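Local coordinates for mandelate racemase/muconate lactonizing enzyme family protein (Roseovarius sp. TM1035, PDB 3T9P), which is probably an isomerase or related enzyme of the enolase superfamily, in the mandelate racemase/muconate lactonizing group, with no established substrate, at residues A[50-61]-A[99-110]; A[237-245]-A[264-274]. All coordinates share one frame; numbering follows the deposited sequence.

How the interactions relate
Interaction 1 and interaction 2 follow one another along the chain and fall in the two halves of an enolase-superfamily subunit. Residues 50-61 and 99-110 belong to the N-terminal region, where strand 48-52 of the antiparallel sheet and the start of helix 58-73 pack on helix 98-119. Residues 237-245 and 264-274 belong to the barrel-like C-terminal region and pack two successive helices, 239-248 and 262-270, against each other; strand 252-255 lies between them in sequence. The two centres lie about 27 Å apart and the nearest atoms about 9 Å apart, with no direct touch. Both contacts also meet the second subunit, so each region contributes to the dimer.

Interaction 1: residues A[50-61]-A[99-110]; sequences WGQVSTYNADIT and YLRRAMTGLDTA
G51 and Q52 lie against the T105-A110 turn of helix 98-119, where the N-H of Q52 points at the hydroxyl OG1 of T109 (N to OG1 3.0 Å, 162° at the hydrogen). That hydroxyl in turn donates to O of T105, 2.7 Å away, and T109 N reaches the same carbonyl from the opposite face. With chi1 at 48°, OG1 of T109 sits between its own N and carbonyl carbon, directed at both partners. Replacing T109 by an alanine is likely to leave the buried N-H of Q52 without its acceptor and open a gap beside G51. G51 itself must be small: a side chain would run into T109 and A110. A CB on G106 would likewise run into CG1 of V53.

Two turns earlier in the helix, S54 N donates to O of R102 (3.3 Å), while CB of S54 rests on CG of R102 at 3.5 Å. The extended R102 chain carries NH1 to 3.0 Å from O of T55, and T61 presses CG2 against N of A103 (3.4 Å). The Y99 ring meets OG1 of T61 at its edge. Farther out, S98 holds NE of R102, the backbone O of K94 of the second subunit accepts from NH2, and Q68 of that subunit binds the Y99 hydroxyl. This is sheet-on-helix packing, at 156° between strand and helix directions, of the alpha+beta N-terminal domain of the enolase superfamily.

Interaction 2: residues A[237-245]-A[264-274]; sequences WEYDQTAAV and SWQLMLDRGAV
Y239 packs against L267 and M268 between two successive outer helices of the enolase-type barrel, 239-248 and 262-270, with strand 252-255 between them in the chain. Their segment axes run 9.9 Å apart at 37°. L267 lies over one face of the Y239 ring, its CD2 3.7 Å from CD2 of Y239, while M268 crosses the ring at about a right angle with CB 3.6 Å from CE1 of Y239. With CG anti to its carbonyl carbon (chi1 -68°), the ring is directed into this slot, and its hydroxyl passes S264 to bond D259, which also holds OG of S264. Toward the C-terminal end of 264-274, the backbones close in at A243 and A273, whose CA atoms are 3.9 Å apart; both residues are small. T242 adds CG2 at 3.4 Å from O of A273, a buried carbonyl with no polar partner in the model. G272, with positive phi, ends the helix in a Schellman motif and turns the chain toward that close approach.

The outer side is looser. OD1 of exposed D240 forms a salt bridge with NH1 of R271 at the guanidinium edge, and L267 CD1 lies over one guanidinium face; the modelled separation of OD1 and NH1 is implausibly short, so its exact geometry is doubtful. NH2 of R271 pairs with D270 of the second subunit. Beside A243 one water donates to both segments, 2.8 Å from O of A243 and 3.0 Å from O of G272.

Interaction 1: residues A[50-61]-A[99-110]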
loop_
_atom_site.group_PDB
_atom_site.type_symbol
_atom_site.label_atom_id
_atom_site.label_comp_id
_atom_site.label_asym_id
_atom_site.label_seq_id
_atom_site.Cartn_x
_atom_site.Cartn_y
_atom_site.Cartn_z
ATOM N N TRP A 50 -6.554 -22.477 -11.420
ATOM C CA TRP A 50 -5.530 -22.279 -10.419
ATOM C C TRP A 50 -4.729 -21.033 -10.692
ATOM O O TRP A 50 -4.270 -20.822 -11.825
ATOM C CB TRP A 50 -4.515 -23.443 -10.477
ATOM C CG TRP A 50 -5.060 -24.716 -9.852
ATOM C CD1 TRP A 50 -5.662 -25.832 -10.514
ATOM C CD2 TRP A 50 -5.033 -25.038 -8.466
ATOM N NE1 TRP A 50 -5.979 -26.794 -9.566
ATOM C CE2 TRP A 50 -5.611 -26.325 -8.312
ATOM C CE3 TRP A 50 -4.551 -24.362 -7.311
ATOM C CZ2 TRP A 50 -5.699 -26.944 -7.054
ATOM C CZ3 TRP A 50 -4.649 -24.982 -6.095
ATOM C CH2 TRP A 50 -5.231 -26.249 -5.967
ATOM N N GLY A 51 -4.544 -20.230 -9.619
ATOM C CA GLY A 51 -3.642 -19.058 -9.695
ATOM C C GLY A 51 -2.836 -19.013 -8.442
ATOM O O GLY A 51 -2.649 -20.017 -7.800
ATOM N N GLN A 52 -2.228 -17.888 -8.175
ATOM C CA GLN A 52 -1.300 -17.720 -7.083
ATOM C C GLN A 52 -1.254 -16.264 -6.624
ATOM O O GLN A 52 -1.287 -15.371 -7.433
ATOM C CB GLN A 52 0.110 -18.194 -7.517
ATOM C CG GLN A 52 1.182 -18.261 -6.467
ATOM C CD GLN A 52 2.599 -18.252 -7.032
ATOM O OE1 GLN A 52 3.077 -19.213 -7.540
ATOM N NE2 GLN A 52 3.253 -17.160 -6.876
ATOM N N VAL A 53 -1.199 -16.090 -5.322
ATOM C CA VAL A 53 -0.961 -14.808 -4.693
ATOM C C VAL A 53 0.547 -14.518 -4.827
ATOM O O VAL A 53 1.284 -15.371 -5.178
ATOM C CB VAL A 53 -1.464 -14.704 -3.223
ATOM C CG1 VAL A 53 -2.952 -15.104 -3.086
ATOM C CG2 VAL A 53 -0.611 -15.460 -2.313
ATOM N N SER A 54 0.946 -13.293 -4.581
ATOM C CA SER A 54 2.337 -12.946 -4.619
ATOM C C SER A 54 3.115 -13.825 -3.613
ATOM O O SER A 54 2.631 -14.175 -2.599
ATOM C CB SER A 54 2.556 -11.491 -4.221
ATOM O OG SER A 54 3.890 -11.171 -4.238
ATOM N N THR A 55 4.314 -14.188 -3.985
ATOM C CA THR A 55 5.188 -14.858 -3.051
ATOM C C THR A 55 5.594 -13.882 -1.898
ATOM O O THR A 55 5.454 -12.697 -2.006
ATOM C CB THR A 55 6.453 -15.381 -3.721
ATOM O OG1 THR A 55 7.039 -14.354 -4.515
ATOM C CG2 THR A 55 6.177 -16.610 -4.559
ATOM N N TYR A 56 6.006 -14.478 -0.799
ATOM C CA TYR A 56 6.532 -13.835 0.387
ATOM C C TYR A 56 5.442 -13.366 1.366
ATOM O O TYR A 56 4.593 -12.605 1.019
ATOM C CB TYR A 56 7.561 -12.763 0.082
ATOM C CG TYR A 56 8.714 -13.230 -0.781
ATOM C CD1 TYR A 56 9.616 -14.177 -0.311
ATOM C CD2 TYR A 56 8.883 -12.751 -2.064
ATOM C CE1 TYR A 56 10.656 -14.608 -1.078
ATOM C CE2 TYR A 56 9.922 -13.176 -2.848
ATOM C CZ TYR A 56 10.795 -14.120 -2.366
ATOM O OH TYR A 56 11.806 -14.542 -3.105
ATOM N N ASN A 57 5.506 -13.855 2.591
ATOM C CA ASN A 57 4.505 -13.576 3.590
ATOM C C ASN A 57 3.125 -14.005 3.037
ATOM O O ASN A 57 2.126 -13.398 3.293
ATOM C CB ASN A 57 4.553 -12.115 4.045
ATOM C CG ASN A 57 5.757 -11.809 4.923
ATOM O OD1 ASN A 57 6.354 -10.785 4.778
ATOM N ND2 ASN A 57 6.089 -12.686 5.804
ATOM N N ALA A 58 3.130 -15.090 2.281
ATOM C CA ALA A 58 1.987 -15.601 1.564
ATOM C C ALA A 58 0.845 -15.959 2.513
ATOM O O ALA A 58 -0.268 -15.813 2.170
ATOM C CB ALA A 58 2.363 -16.787 0.591
ATOM N N ASP A 59 1.186 -16.425 3.692
ATOM C CA ASP A 59 0.228 -16.752 4.724
ATOM C C ASP A 59 -0.571 -15.508 5.146
ATOM O O ASP A 59 -1.744 -15.565 5.206
ATOM C CB ASP A 59 0.883 -17.430 5.930
ATOM C CG ASP A 59 1.914 -16.591 6.623
ATOM O OD1 ASP A 59 2.647 -15.905 5.988
ATOM O OD2 ASP A 59 2.005 -16.654 7.808
ATOM N N ILE A 60 0.099 -14.394 5.351
ATOM C CA ILE A 60 -0.662 -13.156 5.710
ATOM C C ILE A 60 -1.516 -12.785 4.502
ATOM O O ILE A 60 -2.713 -12.420 4.629
ATOM C CB ILE A 60 0.342 -12.049 6.096
ATOM C CG1 ILE A 60 1.139 -12.499 7.358
ATOM C CG2 ILE A 60 -0.478 -10.668 6.347
ATOM C CD1 ILE A 60 2.307 -11.409 7.715
ATOM N N THR A 61 -0.908 -12.827 3.331
ATOM C CA THR A 61 -1.641 -12.466 2.155
ATOM C C THR A 61 -2.918 -13.335 1.972
ATOM O O THR A 61 -3.974 -12.853 1.515
ATOM C CB THR A 61 -0.702 -12.647 0.942
ATOM O OG1 THR A 61 0.399 -11.741 1.065
ATOM C CG2 THR A 61 -1.475 -12.305 -0.366
ATOM N N TYR A 99 -0.301 -5.227 0.135
ATOM C CA TYR A 99 -0.925 -6.547 0.476
ATOM C C TYR A 99 -2.258 -6.786 -0.178
ATOM O O TYR A 99 -2.530 -7.866 -0.539
ATOM C CB TYR A 99 -1.123 -6.650 1.985
ATOM C CG TYR A 99 0.056 -7.299 2.674
ATOM C CD1 TYR A 99 0.281 -8.668 2.540
ATOM C CD2 TYR A 99 0.886 -6.553 3.517
ATOM C CE1 TYR A 99 1.341 -9.220 3.154
ATOM C CE2 TYR A 99 1.939 -7.134 4.213
ATOM C CZ TYR A 99 2.151 -8.478 3.992
ATOM O OH TYR A 99 3.148 -9.123 4.703
ATOM N N LEU A 100 -3.093 -5.803 -0.384
ATOM C CA LEU A 100 -4.352 -6.045 -1.082
ATOM C C LEU A 100 -4.090 -6.556 -2.516
ATOM O O LEU A 100 -4.757 -7.395 -2.980
ATOM C CB LEU A 100 -5.205 -4.791 -1.137
ATOM C CG LEU A 100 -6.665 -4.844 -1.624
ATOM C CD1 LEU A 100 -7.583 -5.498 -0.719
ATOM C CD2 LEU A 100 -7.191 -3.518 -2.052
ATOM N N ARG A 101 -3.119 -5.953 -3.172
ATOM C CA ARG A 101 -2.716 -6.339 -4.504
ATOM C C ARG A 101 -2.117 -7.759 -4.605
ATOM O O ARG A 101 -2.427 -8.521 -5.476
ATOM C CB ARG A 101 -1.762 -5.317 -5.078
ATOM C CG ARG A 101 -2.294 -3.859 -5.142
ATOM C CD ARG A 101 -3.726 -3.674 -5.435
ATOM N NE ARG A 101 -4.191 -2.298 -5.633
ATOM C CZ ARG A 101 -5.306 -1.980 -6.250
ATOM N NH1 ARG A 101 -6.040 -2.922 -6.718
ATOM N NH2 ARG A 101 -5.685 -0.736 -6.404
ATOM N N ARG A 102 -1.313 -8.077 -3.608
ATOM C CA ARG A 102 -0.655 -9.357 -3.524
ATOM C C ARG A 102 -1.763 -10.416 -3.456
ATOM O O ARG A 102 -1.686 -11.413 -4.122
ATOM C CB ARG A 102 0.174 -9.422 -2.230
ATOM C CG ARG A 102 1.566 -8.771 -2.249
ATOM C CD ARG A 102 2.265 -8.815 -0.920
ATOM N NE ARG A 102 3.520 -8.101 -0.934
ATOM C CZ ARG A 102 4.723 -8.648 -1.017
ATOM N NH1 ARG A 102 4.881 -9.951 -0.978
ATOM N NH2 ARG A 102 5.765 -7.862 -1.106
ATOM N N ALA A 103 -2.796 -10.142 -2.689
ATOM C CA ALA A 103 -3.922 -11.043 -2.574
ATOM C C ALA A 103 -4.821 -11.128 -3.841
ATOM O O ALA A 103 -5.179 -12.195 -4.291
ATOM C CB ALA A 103 -4.714 -10.746 -1.356
ATOM N N MET A 104 -5.091 -9.953 -4.381
ATOM C CA MET A 104 -5.915 -9.790 -5.648
ATOM C C MET A 104 -5.342 -10.602 -6.792
ATOM O O MET A 104 -6.085 -11.131 -7.609
ATOM C CB MET A 104 -6.003 -8.301 -6.019
ATOM C CG MET A 104 -6.819 -8.031 -7.289
ATOM S SD MET A 104 -7.050 -6.198 -7.486
ATOM C CE MET A 104 -8.328 -6.044 -6.226
ATOM N N THR A 105 -4.024 -10.683 -6.871
ATOM C CA THR A 105 -3.362 -11.460 -7.910
ATOM C C THR A 105 -3.878 -12.913 -7.918
ATOM O O THR A 105 -3.965 -13.481 -8.991
ATOM C CB THR A 105 -1.819 -11.451 -7.718
ATOM O OG1 THR A 105 -1.376 -10.094 -7.828
ATOM C CG2 THR A 105 -1.087 -12.362 -8.658
ATOM N N GLY A 106 -4.133 -13.486 -6.748
ATOM C CA GLY A 106 -4.535 -14.900 -6.638
ATOM C C GLY A 106 -5.915 -15.070 -7.309
ATOM O O GLY A 106 -6.157 -16.049 -8.060
ATOM N N LEU A 107 -6.802 -14.111 -7.076
ATOM C CA LEU A 107 -8.108 -14.090 -7.798
ATOM C C LEU A 107 -7.952 -13.920 -9.335
ATOM O O LEU A 107 -8.490 -14.693 -10.121
ATOM C CB LEU A 107 -9.065 -12.990 -7.266
ATOM C CG LEU A 107 -10.474 -12.841 -8.000
ATOM C CD1 LEU A 107 -11.457 -14.029 -7.688
ATOM C CD2 LEU A 107 -11.158 -11.646 -7.398
ATOM N N ASP A 108 -7.228 -12.893 -9.774
ATOM C CA ASP A 108 -7.066 -12.661 -11.208
ATOM C C ASP A 108 -6.433 -13.863 -11.916
ATOM O O ASP A 108 -6.962 -14.333 -12.981
ATOM C CB ASP A 108 -6.173 -11.387 -11.388
ATOM C CG ASP A 108 -5.742 -11.168 -12.822
ATOM O OD1 ASP A 108 -6.292 -10.247 -13.497
ATOM O OD2 ASP A 108 -4.818 -11.911 -13.263
ATOM N N THR A 109 -5.326 -14.362 -11.384
ATOM C CA THR A 109 -4.604 -15.473 -12.085
ATOM C C THR A 109 -5.400 -16.784 -12.121
ATOM O O THR A 109 -5.321 -17.508 -13.070
ATOM C CB THR A 109 -3.187 -15.748 -11.476
ATOM O OG1 THR A 109 -3.312 -15.831 -10.058
ATOM C CG2 THR A 109 -2.214 -14.572 -11.787
ATOM N N ALA A 110 -6.192 -17.074 -11.087
ATOM C CA ALA A 110 -6.984 -18.298 -11.088
ATOM C C ALA A 110 -8.060 -18.152 -12.166
ATOM O O ALA A 110 -8.408 -19.098 -12.834
ATOM C CB ALA A 110 -7.673 -18.455 -9.680
HETATM O O HOH W 1 2.440 -12.267 -0.618
#

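Interaction 2: residues A[237-245]-A[264-274]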
loop_
_atom_site.group_PDB
_atom_site.type_symbol
_atom_site.label_atom_id
_atom_site.label_comp_id
_atom_site.label_asym_id
_atom_site.label_seq_id
_atom_site.Cartn_x
_atom_site.Cartn_y
_atom_site.Cartn_z
ATOM N N TRP A 237 11.053 5.278 -4.605
ATOM C CA TRP A 237 9.965 6.266 -4.272
ATOM C C TRP A 237 10.491 7.694 -4.455
ATOM O O TRP A 237 9.726 8.618 -4.303
ATOM C CB TRP A 237 9.490 6.108 -2.813
ATOM C CG TRP A 237 10.614 6.132 -1.800
ATOM C CD1 TRP A 237 10.999 7.211 -1.070
ATOM C CD2 TRP A 237 11.430 5.051 -1.371
ATOM N NE1 TRP A 237 12.025 6.856 -0.233
ATOM C CE2 TRP A 237 12.321 5.551 -0.416
ATOM C CE3 TRP A 237 11.539 3.684 -1.757
ATOM C CZ2 TRP A 237 13.312 4.764 0.194
ATOM C CZ3 TRP A 237 12.520 2.901 -1.189
ATOM C CH2 TRP A 237 13.386 3.444 -0.179
ATOM N N GLU A 238 11.758 7.899 -4.843
ATOM C CA GLU A 238 12.264 9.262 -5.227
ATOM C C GLU A 238 12.345 9.410 -6.715
ATOM O O GLU A 238 13.419 9.286 -7.309
ATOM C CB GLU A 238 13.655 9.493 -4.638
ATOM C CG GLU A 238 13.694 9.367 -3.138
ATOM C CD GLU A 238 13.076 10.601 -2.467
ATOM O OE1 GLU A 238 12.701 11.570 -3.173
ATOM O OE2 GLU A 238 12.965 10.588 -1.231
ATOM N N TYR A 239 11.215 9.707 -7.316
ATOM C CA TYR A 239 11.083 9.690 -8.731
ATOM C C TYR A 239 12.021 10.733 -9.410
ATOM O O TYR A 239 12.557 10.492 -10.477
ATOM C CB TYR A 239 9.598 9.939 -9.042
ATOM C CG TYR A 239 8.764 8.757 -8.583
ATOM C CD1 TYR A 239 8.681 7.596 -9.375
ATOM C CD2 TYR A 239 8.111 8.748 -7.334
ATOM C CE1 TYR A 239 7.890 6.475 -8.936
ATOM C CE2 TYR A 239 7.381 7.606 -6.888
ATOM C CZ TYR A 239 7.285 6.512 -7.724
ATOM O OH TYR A 239 6.608 5.415 -7.298
ATOM N N ASP A 240 12.182 11.891 -8.788
ATOM C CA ASP A 240 13.032 12.962 -9.383
ATOM C C ASP A 240 14.496 12.570 -9.341
ATOM O O ASP A 240 15.254 12.979 -10.212
ATOM C CB ASP A 240 12.868 14.281 -8.633
ATOM C CG ASP A 240 11.577 14.981 -8.967
ATOM O OD1 ASP A 240 10.937 14.626 -9.961
ATOM O OD2 ASP A 240 11.144 15.873 -8.224
ATOM N N GLN A 241 14.913 11.801 -8.358
ATOM C CA GLN A 241 16.263 11.301 -8.335
ATOM C C GLN A 241 16.528 10.338 -9.508
ATOM O O GLN A 241 17.499 10.448 -10.207
ATOM C CB GLN A 241 16.547 10.600 -7.006
ATOM C CG GLN A 241 16.603 11.509 -5.808
ATOM C CD GLN A 241 16.937 10.803 -4.500
ATOM O OE1 GLN A 241 17.492 9.764 -4.493
ATOM N NE2 GLN A 241 16.600 11.404 -3.411
ATOM N N THR A 242 15.604 9.419 -9.710
ATOM C CA THR A 242 15.721 8.456 -10.779
ATOM C C THR A 242 15.722 9.199 -12.128
ATOM O O THR A 242 16.481 8.900 -12.977
ATOM C CB THR A 242 14.587 7.415 -10.730
ATOM O OG1 THR A 242 14.518 6.893 -9.434
ATOM C CG2 THR A 242 14.803 6.279 -11.718
ATOM N N ALA A 243 14.872 10.195 -12.260
ATOM C CA ALA A 243 14.788 10.957 -13.488
ATOM C C ALA A 243 16.114 11.658 -13.769
ATOM O O ALA A 243 16.537 11.705 -14.855
ATOM C CB ALA A 243 13.692 11.917 -13.430
ATOM N N ALA A 244 16.745 12.195 -12.757
ATOM C CA ALA A 244 18.106 12.797 -12.907
ATOM C C ALA A 244 19.140 11.836 -13.463
ATOM O O ALA A 244 19.963 12.220 -14.340
ATOM C CB ALA A 244 18.637 13.441 -11.554
ATOM N N VAL A 245 19.102 10.583 -13.011
ATOM C CA VAL A 245 20.005 9.563 -13.488
ATOM C C VAL A 245 19.692 9.202 -14.948
ATOM O O VAL A 245 20.641 9.019 -15.744
ATOM C CB VAL A 245 19.894 8.225 -12.591
ATOM C CG1 VAL A 245 20.799 7.132 -13.104
ATOM C CG2 VAL A 245 20.262 8.552 -11.100
ATOM N N SER A 264 1.016 5.944 -8.562
ATOM C CA SER A 264 2.489 6.038 -8.554
ATOM C C SER A 264 3.155 5.763 -9.955
ATOM O O SER A 264 4.222 6.375 -10.280
ATOM C CB SER A 264 3.182 5.261 -7.377
ATOM O OG SER A 264 3.311 3.917 -7.789
ATOM N N TRP A 265 2.551 4.905 -10.765
ATOM C CA TRP A 265 2.987 4.681 -12.148
ATOM C C TRP A 265 2.876 6.000 -12.932
ATOM O O TRP A 265 3.749 6.331 -13.752
ATOM C CB TRP A 265 2.149 3.605 -12.824
ATOM C CG TRP A 265 2.651 2.246 -12.408
ATOM C CD1 TRP A 265 2.106 1.443 -11.477
ATOM C CD2 TRP A 265 3.873 1.599 -12.864
ATOM N NE1 TRP A 265 2.844 0.216 -11.404
ATOM C CE2 TRP A 265 3.963 0.341 -12.194
ATOM C CE3 TRP A 265 4.885 1.964 -13.780
ATOM C CZ2 TRP A 265 5.006 -0.588 -12.444
ATOM C CZ3 TRP A 265 5.958 1.086 -14.008
ATOM C CH2 TRP A 265 6.039 -0.183 -13.293
ATOM N N GLN A 266 1.789 6.710 -12.667
ATOM C CA GLN A 266 1.514 8.025 -13.250
ATOM C C GLN A 266 2.555 9.061 -12.918
ATOM O O GLN A 266 3.104 9.720 -13.821
ATOM C CB GLN A 266 0.088 8.521 -12.814
ATOM C CG GLN A 266 -0.979 8.229 -13.902
ATOM C CD GLN A 266 -0.619 8.860 -15.275
ATOM O OE1 GLN A 266 0.004 9.910 -15.314
ATOM N NE2 GLN A 266 -0.939 8.171 -16.393
ATOM N N LEU A 267 2.837 9.247 -11.647
ATOM C CA LEU A 267 3.854 10.175 -11.254
ATOM C C LEU A 267 5.204 9.781 -11.888
ATOM O O LEU A 267 5.912 10.630 -12.477
ATOM C CB LEU A 267 3.911 10.205 -9.760
ATOM C CG LEU A 267 5.035 10.855 -8.979
ATOM C CD1 LEU A 267 5.070 12.403 -9.244
ATOM C CD2 LEU A 267 4.913 10.622 -7.439
ATOM N N MET A 268 5.534 8.495 -11.851
ATOM C CA MET A 268 6.790 7.989 -12.472
ATOM C C MET A 268 6.927 8.468 -13.955
ATOM O O MET A 268 8.029 8.921 -14.388
ATOM C CB MET A 268 6.884 6.433 -12.377
ATOM C CG MET A 268 8.179 5.880 -12.970
ATOM S SD MET A 268 8.138 4.031 -13.130
ATOM C CE MET A 268 7.328 3.475 -11.590
ATOM N N LEU A 269 5.890 8.233 -14.724
ATOM C CA LEU A 269 5.820 8.580 -16.124
ATOM C C LEU A 269 5.815 10.102 -16.340
ATOM O O LEU A 269 6.481 10.583 -17.170
ATOM C CB LEU A 269 4.643 7.882 -16.809
ATOM C CG LEU A 269 4.671 6.360 -16.951
ATOM C CD1 LEU A 269 3.380 5.837 -17.494
ATOM C CD2 LEU A 269 5.829 5.891 -17.789
ATOM N N ASP A 270 5.091 10.819 -15.501
ATOM C CA ASP A 270 4.958 12.273 -15.575
ATOM C C ASP A 270 6.301 12.925 -15.382
ATOM O O ASP A 270 6.588 13.878 -16.017
ATOM C CB ASP A 270 4.062 12.815 -14.472
ATOM C CG ASP A 270 2.617 12.653 -14.731
ATOM O OD1 ASP A 270 2.176 12.216 -15.786
ATOM O OD2 ASP A 270 1.907 12.943 -13.794
ATOM N N ARG A 271 7.092 12.390 -14.468
ATOM C CA ARG A 271 8.401 12.861 -14.157
ATOM C C ARG A 271 9.498 12.335 -15.084
ATOM O O ARG A 271 10.610 12.709 -14.933
ATOM C CB ARG A 271 8.751 12.527 -12.729
ATOM C CG ARG A 271 7.846 13.110 -11.693
ATOM C CD ARG A 271 7.702 14.612 -11.749
ATOM N NE ARG A 271 6.991 15.118 -10.581
ATOM C CZ ARG A 271 7.502 15.101 -9.357
ATOM N NH1 ARG A 271 8.699 14.605 -9.171
ATOM N NH2 ARG A 271 6.851 15.588 -8.312
ATOM N N GLY A 272 9.148 11.454 -16.007
ATOM C CA GLY A 272 10.079 10.837 -16.916
ATOM C C GLY A 272 11.189 10.114 -16.196
ATOM O O GLY A 272 12.309 10.278 -16.520
ATOM N N ALA A 273 10.842 9.377 -15.161
ATOM C CA ALA A 273 11.807 8.649 -14.370
ATOM C C ALA A 273 12.595 7.519 -15.069
ATOM O O ALA A 273 13.732 7.327 -14.798
ATOM C CB ALA A 273 11.217 8.171 -13.076
ATOM N N VAL A 274 11.937 6.779 -15.931
ATOM C CA VAL A 274 12.523 5.612 -16.515
ATOM C C VAL A 274 12.443 5.515 -18.038
ATOM O O VAL A 274 11.534 5.994 -18.631
ATOM C CB VAL A 274 11.881 4.368 -15.905
ATOM C CG1 VAL A 274 12.064 4.365 -14.396
ATOM C CG2 VAL A 274 10.430 4.330 -16.234
HETATM O O HOH W 2 10.034 12.711 -6.564
HETATM O O HOH W 3 14.727 11.926 -17.024
#